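Local coordinates for protein BIFUNCTIONAL PROTEIN Proline utilization A (PutA) (Corynebacterium freiburgense, PDB 5UX5) that probably oxidises proline to glutamate in two steps, joining an FAD-dependent proline dehydrogenase to an NAD-dependent aldehyde dehydrogenase in one chain, at residues Leu250-Leu264 and Arg284-Val298. Numbering follows the deposited sequence.
With FAD (flavin-adenine dinucleotide), chain E.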
loop_
_atom_site.group_PDB
_atom_site.type_symbol
_atom_site.label_atom_id
_atom_site.label_comp_id
_atom_site.label_asym_id
_atom_site.label_seq_id
_atom_site.Cartn_x
_atom_site.Cartn_y
_atom_site.Cartn_z
ATOM N N LEU A 250 16.861 12.422 27.421
ATOM C CA LEU A 250 16.885 13.406 28.486
ATOM C C LEU A 250 17.288 12.829 29.845
ATOM O O LEU A 250 17.409 13.598 30.806
ATOM C CB LEU A 250 15.514 14.084 28.589
ATOM C CG LEU A 250 15.177 15.049 27.455
ATOM C CD1 LEU A 250 13.942 15.876 27.784
ATOM C CD2 LEU A 250 16.376 15.954 27.185
ATOM N N MET A 251 17.472 11.511 29.970
ATOM C CA MET A 251 17.964 10.929 31.214
ATOM C C MET A 251 19.455 10.615 31.157
ATOM O O MET A 251 20.042 10.293 32.190
ATOM C CB MET A 251 17.188 9.645 31.571
ATOM C CG MET A 251 15.734 9.873 31.962
ATOM S SD MET A 251 15.517 11.061 33.297
ATOM C CE MET A 251 16.257 10.189 34.673
ATOM N N GLU A 252 20.081 10.717 29.988
ATOM C CA GLU A 252 21.520 10.526 29.884
ATOM C C GLU A 252 22.244 11.564 30.730
ATOM O O GLU A 252 21.797 12.707 30.843
ATOM C CB GLU A 252 21.945 10.620 28.423
ATOM C CG GLU A 252 21.462 9.470 27.634
ATOM C CD GLU A 252 21.764 9.583 26.157
ATOM O OE1 GLU A 252 22.609 10.423 25.762
ATOM O OE2 GLU A 252 21.129 8.822 25.389
ATOM N N GLU A 253 23.348 11.151 31.364
ATOM C CA GLU A 253 24.042 12.053 32.286
ATOM C C GLU A 253 24.328 13.393 31.631
ATOM O O GLU A 253 24.075 14.453 32.209
ATOM C CB GLU A 253 25.343 11.405 32.751
ATOM C CG GLU A 253 25.861 11.826 34.090
ATOM C CD GLU A 253 27.307 11.394 34.234
ATOM O OE1 GLU A 253 27.942 11.665 35.283
ATOM O OE2 GLU A 253 27.810 10.778 33.267
ATOM N N GLU A 254 24.740 13.353 30.377
ATOM C CA GLU A 254 25.110 14.554 29.652
ATOM C C GLU A 254 23.958 15.556 29.600
ATOM O O GLU A 254 24.169 16.763 29.741
ATOM C CB GLU A 254 25.548 14.124 28.255
ATOM C CG GLU A 254 25.973 15.183 27.315
ATOM C CD GLU A 254 26.333 14.586 25.965
ATOM O OE1 GLU A 254 25.897 13.440 25.663
ATOM O OE2 GLU A 254 27.108 15.242 25.232
ATOM N N PHE A 255 22.726 15.075 29.433
ATOM C CA PHE A 255 21.591 15.944 29.158
ATOM C C PHE A 255 20.637 16.073 30.326
ATOM O O PHE A 255 19.543 16.615 30.157
ATOM C CB PHE A 255 20.829 15.447 27.932
ATOM C CG PHE A 255 21.675 15.338 26.698
ATOM C CD1 PHE A 255 22.258 16.467 26.137
ATOM C CD2 PHE A 255 21.885 14.105 26.095
ATOM C CE1 PHE A 255 23.053 16.368 24.995
ATOM C CE2 PHE A 255 22.663 13.995 24.941
ATOM C CZ PHE A 255 23.251 15.131 24.396
ATOM N N LEU A 256 21.032 15.625 31.514
ATOM C CA LEU A 256 20.076 15.537 32.609
ATOM C C LEU A 256 19.530 16.905 33.003
ATOM O O LEU A 256 18.386 17.003 33.459
ATOM C CB LEU A 256 20.728 14.873 33.820
ATOM C CG LEU A 256 19.684 14.393 34.847
ATOM C CD1 LEU A 256 18.571 13.535 34.186
ATOM C CD2 LEU A 256 20.275 13.711 36.082
ATOM N N GLY A 257 20.297 17.975 32.790
ATOM C CA GLY A 257 19.820 19.287 33.195
ATOM C C GLY A 257 19.316 20.194 32.090
ATOM O O GLY A 257 19.174 21.401 32.307
ATOM N N LEU A 258 18.973 19.628 30.929
ATOM C CA LEU A 258 18.530 20.398 29.777
ATOM C C LEU A 258 17.008 20.381 29.695
ATOM O O LEU A 258 16.392 19.312 29.598
ATOM C CB LEU A 258 19.122 19.840 28.486
ATOM C CG LEU A 258 18.750 20.575 27.197
ATOM C CD1 LEU A 258 19.179 22.031 27.282
ATOM C CD2 LEU A 258 19.371 19.879 25.985
ATOM N N GLU A 259 16.416 21.566 29.705
ATOM C CA GLU A 259 14.984 21.735 29.504
ATOM C C GLU A 259 14.676 21.603 28.016
ATOM O O GLU A 259 15.174 22.389 27.206
ATOM C CB GLU A 259 14.555 23.101 30.036
ATOM C CG GLU A 259 13.213 23.165 30.694
ATOM C CD GLU A 259 13.080 24.369 31.617
ATOM O OE1 GLU A 259 12.491 25.387 31.190
ATOM O OE2 GLU A 259 13.577 24.298 32.764
ATOM N N ALA A 260 13.862 20.609 27.661
ATOM C CA ALA A 260 13.496 20.323 26.279
ATOM C C ALA A 260 12.037 19.882 26.225
ATOM O O ALA A 260 11.409 19.619 27.247
ATOM C CB ALA A 260 14.405 19.256 25.661
ATOM N N GLY A 261 11.483 19.841 25.015
ATOM C CA GLY A 261 10.050 19.742 24.847
ATOM C C GLY A 261 9.643 18.727 23.795
ATOM O O GLY A 261 10.438 18.283 22.973
ATOM N N ILE A 262 8.357 18.397 23.832
ATOM C CA ILE A 262 7.756 17.413 22.946
ATOM C C ILE A 262 6.295 17.789 22.777
ATOM O O ILE A 262 5.680 18.361 23.683
ATOM C CB ILE A 262 7.906 15.975 23.501
ATOM C CG1 ILE A 262 7.289 14.953 22.544
ATOM C CG2 ILE A 262 7.233 15.840 24.841
ATOM C CD1 ILE A 262 7.507 13.542 23.001
ATOM N N VAL A 263 5.733 17.442 21.604
ATOM C CA VAL A 263 4.351 17.762 21.227
ATOM C C VAL A 263 3.443 16.580 21.541
ATOM O O VAL A 263 3.813 15.424 21.318
ATOM C CB VAL A 263 4.258 18.115 19.727
ATOM C CG1 VAL A 263 2.836 18.160 19.285
ATOM C CG2 VAL A 263 4.888 19.457 19.445
ATOM N N LEU A 264 2.259 16.858 22.070
ATOM C CA LEU A 264 1.172 15.882 22.069
ATOM C C LEU A 264 -0.000 16.434 21.268
ATOM O O LEU A 264 -0.364 17.608 21.409
ATOM C CB LEU A 264 0.716 15.505 23.481
ATOM C CG LEU A 264 1.741 14.661 24.239
ATOM C CD1 LEU A 264 1.231 14.229 25.643
ATOM C CD2 LEU A 264 2.155 13.475 23.392
ATOM N N ARG A 284 10.015 11.477 37.922
ATOM C CA ARG A 284 11.181 10.619 38.020
ATOM C C ARG A 284 12.453 11.398 37.676
ATOM O O ARG A 284 13.486 11.248 38.348
ATOM C CB ARG A 284 10.950 9.406 37.110
ATOM C CG ARG A 284 12.015 8.310 37.062
ATOM C CD ARG A 284 11.854 7.451 35.768
ATOM N NE ARG A 284 13.149 7.191 35.137
ATOM C CZ ARG A 284 13.339 6.939 33.846
ATOM N NH1 ARG A 284 12.311 6.909 33.008
ATOM N NH2 ARG A 284 14.571 6.729 33.394
ATOM N N ARG A 285 12.381 12.281 36.668
ATOM C CA ARG A 285 13.561 13.042 36.259
ATOM C C ARG A 285 13.963 14.039 37.320
ATOM O O ARG A 285 15.129 14.091 37.719
ATOM C CB ARG A 285 13.310 13.776 34.946
ATOM C CG ARG A 285 14.573 14.180 34.219
ATOM C CD ARG A 285 14.252 15.100 33.080
ATOM N NE ARG A 285 15.365 15.289 32.150
ATOM C CZ ARG A 285 15.577 16.412 31.474
ATOM N NH1 ARG A 285 16.598 16.496 30.635
ATOM N NH2 ARG A 285 14.781 17.462 31.652
ATOM N N ALA A 286 13.008 14.846 37.787
ATOM C CA ALA A 286 13.300 15.811 38.841
ATOM C C ALA A 286 13.935 15.131 40.035
ATOM O O ALA A 286 14.920 15.621 40.587
ATOM C CB ALA A 286 12.027 16.528 39.275
ATOM N N ALA A 287 13.389 13.992 40.439
ATOM C CA ALA A 287 13.979 13.249 41.539
ATOM C C ALA A 287 15.437 12.902 41.265
ATOM O O ALA A 287 16.247 12.861 42.201
ATOM C CB ALA A 287 13.162 12.000 41.826
ATOM N N ALA A 288 15.800 12.621 40.008
ATOM C CA ALA A 288 17.211 12.342 39.725
ATOM C C ALA A 288 18.088 13.616 39.654
ATOM O O ALA A 288 19.275 13.521 39.313
ATOM C CB ALA A 288 17.333 11.540 38.430
ATOM N N GLY A 289 17.551 14.783 40.028
ATOM C CA GLY A 289 18.225 16.061 39.882
ATOM C C GLY A 289 18.109 16.710 38.518
ATOM O O GLY A 289 18.821 17.678 38.240
ATOM N N GLY A 290 17.212 16.235 37.668
ATOM C CA GLY A 290 17.127 16.735 36.315
ATOM C C GLY A 290 16.189 17.910 36.179
ATOM O O GLY A 290 15.463 18.256 37.109
ATOM N N ALA A 291 16.225 18.520 34.996
ATOM C CA ALA A 291 15.442 19.701 34.676
ATOM C C ALA A 291 14.040 19.325 34.196
ATOM O O ALA A 291 13.732 18.163 33.910
ATOM C CB ALA A 291 16.154 20.543 33.619
ATOM N N LYS A 292 13.192 20.347 34.102
ATOM C CA LYS A 292 11.817 20.166 33.679
ATOM C C LYS A 292 11.735 19.725 32.225
ATOM O O LYS A 292 12.715 19.766 31.485
ATOM C CB LYS A 292 11.012 21.450 33.866
ATOM C CG LYS A 292 10.966 21.961 35.278
ATOM C CD LYS A 292 10.458 23.364 35.283
ATOM C CE LYS A 292 10.832 24.101 36.538
ATOM N NZ LYS A 292 10.228 25.453 36.484
ATOM N N ILE A 293 10.560 19.221 31.849
ATOM C CA ILE A 293 10.205 19.024 30.455
ATOM C C ILE A 293 9.108 20.022 30.118
ATOM O O ILE A 293 8.549 20.681 30.998
ATOM C CB ILE A 293 9.763 17.585 30.159
ATOM C CG1 ILE A 293 8.490 17.243 30.916
ATOM C CG2 ILE A 293 10.822 16.628 30.557
ATOM C CD1 ILE A 293 7.921 15.887 30.539
ATOM N N LYS A 294 8.819 20.155 28.824
ATOM C CA LYS A 294 7.718 20.989 28.352
ATOM C C LYS A 294 6.935 20.227 27.305
ATOM O O LYS A 294 7.520 19.650 26.388
ATOM C CB LYS A 294 8.180 22.312 27.745
ATOM C CG LYS A 294 7.043 23.187 27.252
ATOM C CD LYS A 294 7.537 24.527 26.729
ATOM C CE LYS A 294 6.408 25.381 26.160
ATOM N NZ LYS A 294 6.889 26.508 25.328
ATOM N N ILE A 295 5.618 20.228 27.439
ATOM C CA ILE A 295 4.736 19.630 26.453
ATOM C C ILE A 295 4.052 20.752 25.698
ATOM O O ILE A 295 3.512 21.682 26.303
ATOM C CB ILE A 295 3.755 18.664 27.131
ATOM C CG1 ILE A 295 4.589 17.465 27.602
ATOM C CG2 ILE A 295 2.638 18.239 26.176
ATOM C CD1 ILE A 295 3.963 16.555 28.537
ATOM N N ARG A 296 4.161 20.721 24.379
ATOM C CA ARG A 296 3.365 21.600 23.534
ATOM C C ARG A 296 2.067 20.867 23.206
ATOM O O ARG A 296 2.089 19.804 22.568
ATOM C CB ARG A 296 4.107 21.982 22.250
ATOM C CG ARG A 296 3.308 22.979 21.411
ATOM C CD ARG A 296 3.723 23.040 19.956
ATOM N NE ARG A 296 5.091 23.490 19.795
ATOM C CZ ARG A 296 5.807 23.247 18.713
ATOM N NH1 ARG A 296 5.258 22.544 17.735
ATOM N NH2 ARG A 296 7.060 23.675 18.622
ATOM N N LEU A 297 0.950 21.411 23.666
ATOM C CA LEU A 297 -0.359 20.847 23.381
ATOM C C LEU A 297 -0.874 21.417 22.073
ATOM O O LEU A 297 -1.063 22.631 21.971
ATOM C CB LEU A 297 -1.334 21.193 24.494
ATOM C CG LEU A 297 -1.334 20.251 25.670
ATOM C CD1 LEU A 297 -2.634 20.463 26.410
ATOM C CD2 LEU A 297 -1.191 18.870 25.158
ATOM N N VAL A 298 -1.119 20.548 21.087
ATOM C CA VAL A 298 -1.737 20.930 19.819
ATOM C C VAL A 298 -2.984 20.078 19.636
ATOM O O VAL A 298 -3.166 19.051 20.300
ATOM C CB VAL A 298 -0.786 20.768 18.607
ATOM C CG1 VAL A 298 0.581 21.450 18.853
ATOM C CG2 VAL A 298 -0.609 19.307 18.262
HETATM P PA FAD E . -9.702 24.920 15.999
HETATM O O1A FAD E . -10.699 25.340 14.864
HETATM O O2A FAD E . -10.135 24.995 17.388
HETATM O O5B FAD E . -9.188 23.530 15.994
HETATM C C5B FAD E . -9.053 22.836 14.768
HETATM C C4B FAD E . -8.583 21.424 15.064
HETATM O O4B FAD E . -9.653 20.610 15.449
HETATM C C3B FAD E . -7.967 20.747 13.881
HETATM O O3B FAD E . -6.646 21.069 13.622
HETATM C C2B FAD E . -8.137 19.310 14.220
HETATM O O2B FAD E . -7.060 18.823 14.932
HETATM C C1B FAD E . -9.434 19.300 14.976
HETATM N N9A FAD E . -10.563 18.876 14.161
HETATM C C8A FAD E . -11.291 19.664 13.281
HETATM N N7A FAD E . -12.245 18.919 12.690
HETATM C C5A FAD E . -12.213 17.609 13.156
HETATM C C6A FAD E . -12.966 16.445 12.906
HETATM N N6A FAD E . -14.065 16.387 11.958
HETATM N N1A FAD E . -12.651 15.319 13.565
HETATM C C2A FAD E . -11.611 15.300 14.457
HETATM N N3A FAD E . -10.860 16.415 14.720
HETATM C C4A FAD E . -11.129 17.569 14.099
HETATM N N1 FAD E . 0.024 20.264 14.669
HETATM C C2 FAD E . 0.656 18.974 14.794
HETATM O O2 FAD E . -0.047 17.859 14.405
HETATM N N3 FAD E . 1.981 18.891 15.242
HETATM C C4 FAD E . 2.699 20.028 15.618
HETATM O O4 FAD E . 4.002 19.918 16.071
HETATM C C4X FAD E . 2.005 21.356 15.648
HETATM N N5 FAD E . 2.602 22.497 16.171
HETATM C C5X FAD E . 1.904 23.712 16.228
HETATM C C6 FAD E . 2.504 24.873 16.751
HETATM C C7 FAD E . 1.783 26.061 16.785
HETATM C C7M FAD E . 2.398 27.318 17.328
HETATM C C8 FAD E . 0.488 26.115 16.334
HETATM C C8M FAD E . -0.282 27.396 16.376
HETATM C C9 FAD E . -0.109 24.975 15.816
HETATM C C9A FAD E . 0.595 23.787 15.767
HETATM N N10 FAD E . -0.059 22.634 15.243
HETATM C C10 FAD E . 0.633 21.406 15.175
HETATM C "C1'" FAD E . -1.431 22.744 14.714
HETATM C "C2'" FAD E . -2.552 22.324 15.626
HETATM O "O2'" FAD E . -2.482 20.955 15.810
HETATM C "C3'" FAD E . -3.873 22.772 14.965
HETATM O "O3'" FAD E . -4.007 22.086 13.781
HETATM C "C4'" FAD E . -4.055 24.262 14.653
HETATM O "O4'" FAD E . -3.310 25.091 15.471
HETATM C "C5'" FAD E . -5.534 24.706 14.586
HETATM O "O5'" FAD E . -6.365 24.274 15.657
HETATM P P FAD E . -7.031 25.264 16.754
HETATM O O1P FAD E . -6.864 24.896 18.277
HETATM O O2P FAD E . -6.444 26.628 16.219
HETATM O O3P FAD E . -8.474 25.726 16.179
#
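The guanidinium of Arg285 lies between Leu250, whose CD1 sits 3.9 Å above one face, and the carbonyl oxygen of Leu256, which approaches the opposite face. Around its edge, in plane, are two more carbonyls: Leu250 O accepts hydrogen bonds side-on from Arg285 NE and NH1, both at 3.0 Å, and Leu258 O accepts them end-on from Arg285 NH1 (3.0 Å) and NH2. NH2 also hydrogen-bonds to Ala291 O of its own segment, which is tilted from the guanidinium plane. A single buried cation thus ties a helix end, the turn 255-258 and the approach to strand 293-298 together, and these bonds fix the rotation of the group. The Arg285 side chain reaches there extended, CG opposite the backbone N (chi1 -160°), with Met251 SD packed on Arg285 CG at 3.4 Å. Beside it, Ala291 N hydrogen-bonds to Leu256 O, and a Schellman motif with Gly289 at C-prime ends helix 271-287.

Beyond, strands 260-264 and 293-298 pair in parallel. The Arg296 guanidinium has Val263 CG2 and the flavin N5 set obliquely to it; Arg296 NH1 gives N5 a weak hydrogen bond of 3.1 Å, while NE is salt-bridged to Glu376. Val298 CG1 also touches the flavin. Opposite this FAD-facing side, Ile262, Leu264 and Ile295 pack toward helices 239-251 and 271-287, the latter completing the beta-alpha-beta crossover between two neighbouring strands of the proline dehydrogenase barrel, flanked by strands 228-232 and 345-350.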